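Uncharacterized protein (Staphylococcus aureus subsp. aureus, PDB 4LQZ) is of unknown function but adopts a streptavidin-like fold, a beta-barrel type that in some other proteins binds small ligands. Local coordinates at residues G49-F54 with L64-I69; N75-F80 with Q134-T139; D79-L84 with T92-L97. All coordinates share one frame; numbering follows the deposited sequence. Where two conformers were deposited one is given.

Interaction 1 of 3, residues G49-F54 with L64-I69; sequences GTAKYF and LFIEYI
F54 and F65 lie flat against each other in an offset stack, ring centroids 4.2 Å apart and planes only 7° from parallel. F54 holds CG between its backbone N and carbonyl carbon (chi1 70°) and F65 turns CG anti to its carbonyl carbon, which together lay one ring over the other; F65 CB also makes a CH-pi contact 3.6 Å from the F54 ring centroid. Flat aromatic groups suit this hydrogen-bonded pair because they can overlap on one face of the sheet; Y86 meets both rings, and K88 adds a cation-pi contact to F54. The other face carries Y53 and I66. There L64 CD1 meets Y53 CD2 at 3.6 Å, while Y53 OH is hydrogen-bonded to S37 O. Small A51 fits where the chains begin to part, its CB 3.9 Å from I66 CG1 and touching I69 CG1 as well.

Paired backbone bonds join F54 with F65, and E67 N still donates to K52 O. The amide of K52, however, is met by a carboxylate: E67 OE1 accepts K52 N at 2.9 Å with its anti lone pair, in a nearly straight bond (169°). Farther out, K52 NZ and E67 OE1 stand 4.2 Å apart, too far for a salt bridge, and a water links the ammonium to E67 OE2. Hydrogen-bonded and non-hydrogen-bonded pairs between consecutive strands make this the antiparallel beta hairpin 48-58/61-66 of the streptavidin-like fold.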
loop_
_atom_site.group_PDB
_atom_site.type_symbol
_atom_site.label_atom_id
_atom_site.label_comp_id
_atom_site.label_asym_id
_atom_site.label_seq_id
_atom_site.Cartn_x
_atom_site.Cartn_y
_atom_site.Cartn_z
ATOM N N GLY A 49 5.233 -9.549 10.645
ATOM C CA GLY A 49 3.785 -9.469 10.522
ATOM C C GLY A 49 3.301 -9.833 9.141
ATOM O O GLY A 49 4.097 -9.983 8.219
ATOM N N THR A 50 2.003 -10.043 9.004
ATOM C CA THR A 50 1.425 -10.309 7.690
ATOM C C THR A 50 0.234 -9.397 7.499
ATOM O O THR A 50 -0.411 -8.969 8.476
ATOM C CB THR A 50 1.049 -11.777 7.439
ATOM O OG1 THR A 50 0.066 -12.192 8.374
ATOM C CG2 THR A 50 2.228 -12.705 7.450
ATOM N N ALA A 51 -0.056 -9.104 6.240
ATOM C CA ALA A 51 -1.175 -8.270 5.874
ATOM C C ALA A 51 -1.775 -8.763 4.565
ATOM O O ALA A 51 -1.043 -8.942 3.581
ATOM C CB ALA A 51 -0.720 -6.811 5.740
ATOM N N LYS A 52 -3.107 -8.974 4.547
ATOM C CA LYS A 52 -3.810 -9.336 3.307
ATOM C C LYS A 52 -3.638 -8.180 2.332
ATOM O O LYS A 52 -3.631 -7.027 2.755
ATOM C CB LYS A 52 -5.307 -9.584 3.560
ATOM C CG LYS A 52 -5.622 -10.930 4.167
ATOM C CD LYS A 52 -7.117 -11.102 4.353
ATOM C CE LYS A 52 -7.475 -12.311 5.194
ATOM N NZ LYS A 52 -7.213 -12.088 6.645
ATOM N N TYR A 53 -3.467 -8.480 1.049
ATOM C CA TYR A 53 -3.280 -7.444 0.029
ATOM C C TYR A 53 -3.770 -7.960 -1.309
ATOM O O TYR A 53 -3.850 -9.172 -1.537
ATOM C CB TYR A 53 -1.769 -6.995 -0.098
ATOM C CG TYR A 53 -1.005 -7.798 -1.139
ATOM C CD1 TYR A 53 -0.564 -9.087 -0.866
ATOM C CD2 TYR A 53 -0.803 -7.301 -2.428
ATOM C CE1 TYR A 53 0.056 -9.868 -1.839
ATOM C CE2 TYR A 53 -0.209 -8.087 -3.422
ATOM C CZ TYR A 53 0.279 -9.341 -3.104
ATOM O OH TYR A 53 0.858 -10.130 -4.066
ATOM N N PHE A 54 -3.962 -7.029 -2.228
ATOM C CA PHE A 54 -4.228 -7.265 -3.635
ATOM C C PHE A 54 -3.930 -6.009 -4.405
ATOM O O PHE A 54 -3.883 -4.914 -3.828
ATOM C CB PHE A 54 -5.645 -7.775 -3.912
ATOM C CG PHE A 54 -6.783 -6.814 -3.710
ATOM C CD1 PHE A 54 -7.423 -6.722 -2.481
ATOM C CD2 PHE A 54 -7.321 -6.119 -4.786
ATOM C CE1 PHE A 54 -8.523 -5.884 -2.311
ATOM C CE2 PHE A 54 -8.435 -5.298 -4.618
ATOM C CZ PHE A 54 -9.021 -5.185 -3.381
ATOM N N LEU A 64 -2.456 -0.424 -4.743
ATOM C CA LEU A 64 -2.227 -1.412 -3.712
ATOM C C LEU A 64 -3.339 -1.304 -2.689
ATOM O O LEU A 64 -3.637 -0.207 -2.222
ATOM C CB LEU A 64 -0.848 -1.258 -3.032
ATOM C CG LEU A 64 -0.615 -2.212 -1.836
ATOM C CD1 LEU A 64 -0.464 -3.677 -2.313
ATOM C CD2 LEU A 64 0.585 -1.776 -1.011
ATOM N N PHE A 65 -3.977 -2.437 -2.379
ATOM C CA PHE A 65 -4.993 -2.580 -1.344
ATOM C C PHE A 65 -4.348 -3.380 -0.233
ATOM O O PHE A 65 -3.953 -4.506 -0.492
ATOM C CB PHE A 65 -6.221 -3.310 -1.913
ATOM C CG PHE A 65 -6.968 -2.557 -2.977
ATOM C CD1 PHE A 65 -6.478 -2.489 -4.281
ATOM C CD2 PHE A 65 -8.165 -1.913 -2.683
ATOM C CE1 PHE A 65 -7.161 -1.770 -5.263
ATOM C CE2 PHE A 65 -8.860 -1.216 -3.670
ATOM C CZ PHE A 65 -8.358 -1.154 -4.955
ATOM N N ILE A 66 -4.145 -2.812 0.958
ATOM C CA ILE A 66 -3.451 -3.569 2.017
ATOM C C ILE A 66 -4.096 -3.332 3.400
ATOM O O ILE A 66 -4.523 -2.216 3.721
ATOM C CB ILE A 66 -1.907 -3.234 2.024
ATOM C CG1 ILE A 66 -1.092 -4.182 2.947
ATOM C CG2 ILE A 66 -1.615 -1.714 2.312
ATOM C CD1 ILE A 66 0.439 -4.213 2.646
ATOM N N GLU A 67 -4.144 -4.404 4.213
ATOM C CA GLU A 67 -4.619 -4.333 5.593
ATOM C C GLU A 67 -3.687 -3.472 6.375
ATOM O O GLU A 67 -2.513 -3.396 6.034
ATOM C CB GLU A 67 -4.629 -5.716 6.250
ATOM C CG GLU A 67 -5.790 -6.584 5.906
ATOM C CD GLU A 67 -5.857 -7.756 6.856
ATOM O OE1 GLU A 67 -4.923 -8.593 6.837
ATOM O OE2 GLU A 67 -6.805 -7.793 7.673
ATOM N N TYR A 68 -4.172 -2.896 7.472
ATOM C CA TYR A 68 -3.361 -2.091 8.368
ATOM C C TYR A 68 -2.226 -2.937 8.990
ATOM O O TYR A 68 -2.445 -4.096 9.343
ATOM C CB TYR A 68 -4.264 -1.502 9.459
ATOM C CG TYR A 68 -3.500 -0.766 10.528
ATOM C CD1 TYR A 68 -2.822 0.419 10.239
ATOM C CD2 TYR A 68 -3.458 -1.244 11.835
ATOM C CE1 TYR A 68 -2.072 1.073 11.212
ATOM C CE2 TYR A 68 -2.737 -0.582 12.821
ATOM C CZ TYR A 68 -2.051 0.578 12.509
ATOM O OH TYR A 68 -1.357 1.233 13.495
ATOM N N ILE A 69 -1.000 -2.388 9.005
ATOM C CA ILE A 69 0.180 -3.013 9.627
ATOM C C ILE A 69 0.465 -2.188 10.864
ATOM O O ILE A 69 0.772 -1.007 10.696
ATOM C CB ILE A 69 1.432 -3.102 8.717
ATOM C CG1 ILE A 69 1.154 -3.790 7.362
ATOM C CG2 ILE A 69 2.606 -3.758 9.470
ATOM C CD1 ILE A 69 1.989 -3.185 6.240
HETATM O O HOH W 1 -1.006 -6.658 9.680
HETATM O O HOH W 2 -7.907 -10.044 8.495
#

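Interaction 2 of 3, residues N75-F80 with Q134-T139; sequences NCKPDF and QNDRMT
The backbone oxygen of D136 is met by the edge of the F80 ring, F80 CD1 lying 3.3 Å from D136 O, and accepts a hydrogen bond from Q26 NE2. An aromatic edge suits a carbonyl oxygen because its hydrogens carry a slight positive charge. Beside this lies a Met-aromatic contact, made by M138, a selenomethionine in this crystal, on the F80 ring. In one of its two conformers the M138 chain bends at its last torsion and brings its methyl over one face of the ring, M138 CE 3.8 Å from the F80 centroid; M138 SE sits obliquely at 4.2 Å from that centroid. In the other conformer the contact may differ. A long flexible selenoether chain can follow a flat ring in this way, and the same methyl also meets C76 CB.

Local turns set the two backbones. Residues 134-137 form a type I beta turn, with R137 N bonded to Q134 O, while F80 N bonds to K77 O in the other segment. The carboxylate of D136 reaches in among aliphatic carbons, but its oxygens have hydrogen-bond partners elsewhere, OD1 with H27 and OD2 with H133. These histidines, if charged, could offset the unfavourable proximity of D79, whose OD2 is 4.5 Å from D136 OD2. Each carboxylate oxygen has a carbon close by: K77 CB lies 3.5 Å from D136 OD1, and D79 CB 3.3 Å from D136 OD2.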
loop_
_atom_site.group_PDB
_atom_site.type_symbol
_atom_site.label_atom_id
_atom_site.label_comp_id
_atom_site.label_asym_id
_atom_site.label_seq_id
_atom_site.Cartn_x
_atom_site.Cartn_y
_atom_site.Cartn_z
ATOM N N ASN A 75 7.267 0.307 12.030
ATOM C CA ASN A 75 7.281 1.615 12.656
ATOM C C ASN A 75 7.375 2.742 11.626
ATOM O O ASN A 75 8.459 3.251 11.336
ATOM C CB ASN A 75 8.396 1.694 13.674
ATOM C CG ASN A 75 8.250 2.856 14.616
ATOM O OD1 ASN A 75 7.220 3.556 14.640
ATOM N ND2 ASN A 75 9.280 3.079 15.414
ATOM N N CYS A 76 6.213 3.132 11.097
ATOM C CA CYS A 76 6.049 4.190 10.108
ATOM C C CYS A 76 5.162 5.293 10.687
ATOM O O CYS A 76 4.496 5.065 11.705
ATOM C CB CYS A 76 5.491 3.639 8.793
ATOM S SG CYS A 76 3.683 3.529 8.712
ATOM N N LYS A 77 5.188 6.501 10.071
ATOM C CA LYS A 77 4.375 7.642 10.500
ATOM C C LYS A 77 2.885 7.317 10.300
ATOM O O LYS A 77 2.507 6.833 9.232
ATOM C CB LYS A 77 4.775 8.929 9.762
ATOM C CG LYS A 77 6.198 9.382 10.087
ATOM C CD LYS A 77 6.243 10.579 11.012
ATOM C CE LYS A 77 7.625 11.182 11.082
ATOM N NZ LYS A 77 8.520 10.459 12.025
ATOM N N PRO A 78 2.046 7.505 11.333
ATOM C CA PRO A 78 0.633 7.096 11.228
ATOM C C PRO A 78 -0.200 7.763 10.136
ATOM O O PRO A 78 -1.171 7.145 9.693
ATOM C CB PRO A 78 0.059 7.460 12.604
ATOM C CG PRO A 78 1.022 8.421 13.187
ATOM C CD PRO A 78 2.350 7.994 12.698
ATOM N N ASP A 79 0.148 8.994 9.690
ATOM C CA ASP A 79 -0.655 9.659 8.660
ATOM C C ASP A 79 -0.477 9.007 7.269
ATOM O O ASP A 79 -1.250 9.303 6.363
ATOM C CB ASP A 79 -0.419 11.168 8.645
ATOM C CG ASP A 79 -1.051 11.820 9.875
ATOM O OD1 ASP A 79 -1.754 11.110 10.634
ATOM O OD2 ASP A 79 -0.858 13.030 10.066
ATOM N N PHE A 80 0.453 8.045 7.148
ATOM C CA PHE A 80 0.609 7.196 5.965
ATOM C C PHE A 80 -0.705 6.424 5.750
ATOM O O PHE A 80 -1.085 6.149 4.606
ATOM C CB PHE A 80 1.790 6.223 6.145
ATOM C CG PHE A 80 1.832 5.117 5.106
ATOM C CD1 PHE A 80 2.240 5.383 3.800
ATOM C CD2 PHE A 80 1.411 3.827 5.421
ATOM C CE1 PHE A 80 2.216 4.379 2.822
ATOM C CE2 PHE A 80 1.405 2.820 4.446
ATOM C CZ PHE A 80 1.807 3.107 3.155
ATOM N N GLN A 134 1.610 14.340 0.705
ATOM C CA GLN A 134 2.361 13.185 0.215
ATOM C C GLN A 134 3.644 12.941 1.003
ATOM O O GLN A 134 4.360 12.001 0.710
ATOM C CB GLN A 134 2.684 13.382 -1.289
ATOM C CG GLN A 134 1.481 13.152 -2.211
ATOM C CD GLN A 134 0.871 11.769 -2.039
ATOM O OE1 GLN A 134 1.571 10.771 -1.933
ATOM N NE2 GLN A 134 -0.438 11.696 -1.900
ATOM N N ASN A 135 3.942 13.778 1.996
ATOM C CA ASN A 135 5.179 13.676 2.773
ATOM C C ASN A 135 5.333 12.355 3.565
ATOM O O ASN A 135 6.477 11.965 3.831
ATOM C CB ASN A 135 5.342 14.900 3.684
ATOM C CG ASN A 135 5.899 16.099 2.916
ATOM O OD1 ASN A 135 6.217 16.005 1.728
ATOM N ND2 ASN A 135 6.062 17.245 3.574
ATOM N N ASP A 136 4.226 11.644 3.910
ATOM C CA ASP A 136 4.366 10.387 4.636
ATOM C C ASP A 136 4.317 9.182 3.701
ATOM O O ASP A 136 4.112 8.060 4.158
ATOM C CB ASP A 136 3.306 10.247 5.744
ATOM C CG ASP A 136 3.443 11.310 6.821
ATOM O OD1 ASP A 136 4.576 11.501 7.334
ATOM O OD2 ASP A 136 2.430 11.950 7.144
ATOM N N ARG A 137 4.571 9.395 2.417
ATOM C CA ARG A 137 4.524 8.308 1.447
ATOM C C ARG A 137 5.611 7.273 1.715
ATOM O O ARG A 137 6.699 7.578 2.209
ATOM C CB ARG A 137 4.637 8.835 0.001
ATOM C CG ARG A 137 6.021 9.328 -0.369
ATOM C CD ARG A 137 6.242 9.403 -1.854
ATOM N NE ARG A 137 7.482 10.117 -2.109
ATOM C CZ ARG A 137 7.698 10.887 -3.163
ATOM N NH1 ARG A 137 6.756 11.042 -4.086
ATOM N NH2 ARG A 137 8.848 11.536 -3.292
HETATM N N MSE A 138 5.302 6.045 1.390
HETATM C CA MSE A 138 6.254 4.961 1.537
HETATM C C MSE A 138 7.076 4.822 0.270
HETATM O O MSE A 138 6.533 4.978 -0.809
HETATM C CB MSE A 138 5.506 3.657 1.803
HETATM C CG MSE A 138 6.260 2.703 2.676
HETATM SE SE MSE A 138 5.023 1.408 3.485
HETATM C CE MSE A 138 4.868 2.186 5.262
ATOM N N THR A 139 8.367 4.476 0.405
ATOM C CA THR A 139 9.229 4.205 -0.751
ATOM C C THR A 139 9.608 2.728 -0.671
ATOM O O THR A 139 10.063 2.249 0.384
ATOM C CB THR A 139 10.442 5.147 -0.836
ATOM O OG1 THR A 139 9.965 6.454 -1.122
ATOM C CG2 THR A 139 11.437 4.747 -1.947
#

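Interaction 3 of 3, residues D79-L84 with T92-L97; sequences DFWKTL and TYYVYL
F80 carries its ring anti to the backbone N (chi1 167°) and Y96 turns its ring anti to its own carbonyl carbon (chi1 -62°), and the two settings bring the rings together. Their planes differ by just 3°, in an offset stack with centroids 4.4 Å apart. Y96 OH sits above the F80 ring, toward its rim, and from there donates to F80 O at 2.6 Å, coming from above the carbonyl plane. Tyrosine suits this site because it joins a stacking face to a polar tip that can satisfy a buried carbonyl.

W81 has F80 CD2 over the centre of one face. Its six-membered ring directs an edge at the face of Y94, an edge-to-face pair with W81 CE3 3.5 Å from Y94 CG, and W81 CE3 also comes 3.3 Å from Y96 OH. T83 lies beside the tyrosine rings: OG1 donates to V95 O at 2.6 Å and is also bonded to the amide of L111, while CG2 meets the edge of the Y94 ring and lies oblique to that of Y96, 3.4 Å from Y96 OH. A beta-branched hydroxyl residue thus serves strand and aromatic cluster together. One residue on, V95 N donates to L84 O at 3.0 Å. With V95 N and V95 O both held from 79-84 and F80 O held by Y96 OH, the segment probably cannot slide along the strand without losing these bonds.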
loop_
_atom_site.group_PDB
_atom_site.type_symbol
_atom_site.label_atom_id
_atom_site.label_comp_id
_atom_site.label_asym_id
_atom_site.label_seq_id
_atom_site.Cartn_x
_atom_site.Cartn_y
_atom_site.Cartn_z
ATOM N N ASP A 79 0.148 8.994 9.690
ATOM C CA ASP A 79 -0.655 9.659 8.660
ATOM C C ASP A 79 -0.477 9.007 7.269
ATOM O O ASP A 79 -1.250 9.303 6.363
ATOM C CB ASP A 79 -0.419 11.168 8.645
ATOM C CG ASP A 79 -1.051 11.820 9.875
ATOM O OD1 ASP A 79 -1.754 11.110 10.634
ATOM O OD2 ASP A 79 -0.858 13.030 10.066
ATOM N N PHE A 80 0.453 8.045 7.148
ATOM C CA PHE A 80 0.609 7.196 5.965
ATOM C C PHE A 80 -0.705 6.424 5.750
ATOM O O PHE A 80 -1.085 6.149 4.606
ATOM C CB PHE A 80 1.790 6.223 6.145
ATOM C CG PHE A 80 1.832 5.117 5.106
ATOM C CD1 PHE A 80 2.240 5.383 3.800
ATOM C CD2 PHE A 80 1.411 3.827 5.421
ATOM C CE1 PHE A 80 2.216 4.379 2.822
ATOM C CE2 PHE A 80 1.405 2.820 4.446
ATOM C CZ PHE A 80 1.807 3.107 3.155
ATOM N N TRP A 81 -1.397 6.095 6.868
ATOM C CA TRP A 81 -2.655 5.353 6.898
ATOM C C TRP A 81 -3.875 6.263 6.659
ATOM O O TRP A 81 -4.994 5.757 6.582
ATOM C CB TRP A 81 -2.797 4.521 8.199
ATOM C CG TRP A 81 -1.676 3.528 8.361
ATOM C CD1 TRP A 81 -0.571 3.665 9.149
ATOM C CD2 TRP A 81 -1.474 2.333 7.591
ATOM N NE1 TRP A 81 0.266 2.587 8.984
ATOM C CE2 TRP A 81 -0.258 1.758 8.023
ATOM C CE3 TRP A 81 -2.206 1.686 6.575
ATOM C CZ2 TRP A 81 0.239 0.566 7.479
ATOM C CZ3 TRP A 81 -1.734 0.488 6.066
ATOM C CH2 TRP A 81 -0.533 -0.069 6.528
ATOM N N LYS A 82 -3.659 7.569 6.411
ATOM C CA LYS A 82 -4.753 8.483 6.086
ATOM C C LYS A 82 -4.996 8.430 4.568
ATOM O O LYS A 82 -4.424 9.209 3.788
ATOM C CB LYS A 82 -4.472 9.905 6.602
ATOM C CG LYS A 82 -5.737 10.701 6.887
ATOM C CD LYS A 82 -5.434 12.179 7.018
ATOM C CE LYS A 82 -6.615 13.029 6.628
ATOM N NZ LYS A 82 -6.258 14.473 6.564
ATOM N N THR A 83 -5.817 7.449 4.138
ATOM C CA THR A 83 -6.074 7.193 2.711
ATOM C C THR A 83 -7.452 6.548 2.494
ATOM O O THR A 83 -8.086 6.098 3.457
ATOM C CB THR A 83 -4.936 6.308 2.131
ATOM O OG1 THR A 83 -5.066 6.230 0.706
ATOM C CG2 THR A 83 -4.892 4.865 2.751
ATOM N N LEU A 84 -7.887 6.466 1.213
ATOM C CA LEU A 84 -9.142 5.823 0.797
ATOM C C LEU A 84 -9.204 4.364 1.331
ATOM O O LEU A 84 -8.188 3.647 1.312
ATOM C CB LEU A 84 -9.243 5.835 -0.752
ATOM C CG LEU A 84 -10.514 5.255 -1.404
ATOM C CD1 LEU A 84 -11.740 6.090 -1.091
ATOM C CD2 LEU A 84 -10.353 5.132 -2.904
ATOM N N THR A 92 -10.943 -4.770 5.885
ATOM C CA THR A 92 -10.778 -3.386 5.464
ATOM C C THR A 92 -9.346 -3.208 4.911
ATOM O O THR A 92 -8.365 -3.570 5.574
ATOM C CB THR A 92 -11.061 -2.439 6.639
ATOM O OG1 THR A 92 -12.333 -2.761 7.184
ATOM C CG2 THR A 92 -11.050 -0.976 6.227
ATOM N N TYR A 93 -9.246 -2.647 3.702
ATOM C CA TYR A 93 -7.973 -2.391 3.020
ATOM C C TYR A 93 -7.707 -0.903 2.894
ATOM O O TYR A 93 -8.633 -0.131 2.644
ATOM C CB TYR A 93 -7.980 -3.021 1.622
ATOM C CG TYR A 93 -8.097 -4.526 1.612
ATOM C CD1 TYR A 93 -6.965 -5.329 1.627
ATOM C CD2 TYR A 93 -9.339 -5.148 1.518
ATOM C CE1 TYR A 93 -7.061 -6.719 1.556
ATOM C CE2 TYR A 93 -9.452 -6.537 1.485
ATOM C CZ TYR A 93 -8.309 -7.320 1.500
ATOM O OH TYR A 93 -8.400 -8.693 1.464
ATOM N N TYR A 94 -6.440 -0.505 3.051
ATOM C CA TYR A 94 -5.939 0.868 2.860
ATOM C C TYR A 94 -5.397 0.925 1.426
ATOM O O TYR A 94 -4.592 0.071 1.040
ATOM C CB TYR A 94 -4.881 1.225 3.927
ATOM C CG TYR A 94 -5.488 1.315 5.308
ATOM C CD1 TYR A 94 -5.781 0.164 6.040
ATOM C CD2 TYR A 94 -5.879 2.542 5.842
ATOM C CE1 TYR A 94 -6.433 0.233 7.272
ATOM C CE2 TYR A 94 -6.516 2.624 7.083
ATOM C CZ TYR A 94 -6.771 1.466 7.804
ATOM O OH TYR A 94 -7.389 1.532 9.033
ATOM N N VAL A 95 -5.903 1.869 0.611
ATOM C CA VAL A 95 -5.592 1.930 -0.821
ATOM C C VAL A 95 -4.497 2.983 -1.154
ATOM O O VAL A 95 -4.576 4.124 -0.705
ATOM C CB VAL A 95 -6.881 2.184 -1.652
ATOM C CG1 VAL A 95 -6.628 1.980 -3.146
ATOM C CG2 VAL A 95 -8.055 1.313 -1.158
ATOM N N TYR A 96 -3.481 2.566 -1.949
ATOM C CA TYR A 96 -2.369 3.431 -2.350
ATOM C C TYR A 96 -2.135 3.382 -3.823
ATOM O O TYR A 96 -2.202 2.308 -4.430
ATOM C CB TYR A 96 -1.058 3.041 -1.632
ATOM C CG TYR A 96 -1.194 3.196 -0.134
ATOM C CD1 TYR A 96 -0.968 4.425 0.478
ATOM C CD2 TYR A 96 -1.682 2.153 0.654
ATOM C CE1 TYR A 96 -1.197 4.604 1.842
ATOM C CE2 TYR A 96 -1.908 2.318 2.018
ATOM C CZ TYR A 96 -1.650 3.541 2.612
ATOM O OH TYR A 96 -1.902 3.713 3.959
ATOM N N LEU A 97 -1.811 4.539 -4.397
ATOM C CA LEU A 97 -1.401 4.587 -5.778
ATOM C C LEU A 97 0.029 4.079 -5.816
ATOM O O LEU A 97 0.878 4.596 -5.081
ATOM C CB LEU A 97 -1.513 6.002 -6.375
ATOM C CG LEU A 97 -0.900 6.184 -7.785
ATOM C CD1 LEU A 97 -1.683 5.392 -8.843
ATOM C CD2 LEU A 97 -0.743 7.690 -8.152
#

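All three contacts reach one antiparallel sheet that curls into a streptavidin-like barrel. Interaction 1 comes first in the chain and lies in the hairpin of strands 48-58 and 61-66; the connection after it, residues 75-84, is where interactions 2 and 3 branch, sharing D79 and F80. Interaction 3 returns to the strand beside that hairpin: I66 O and Y94 N, 2.7 Å apart, probably form a hydrogen bond, and W81 packs on Y68. Its centre is about 10 Å from those of interactions 1 and 2, which are about 15 Å from each other. Residues 75-84 thus tie the middle strands to the late strand 138-142.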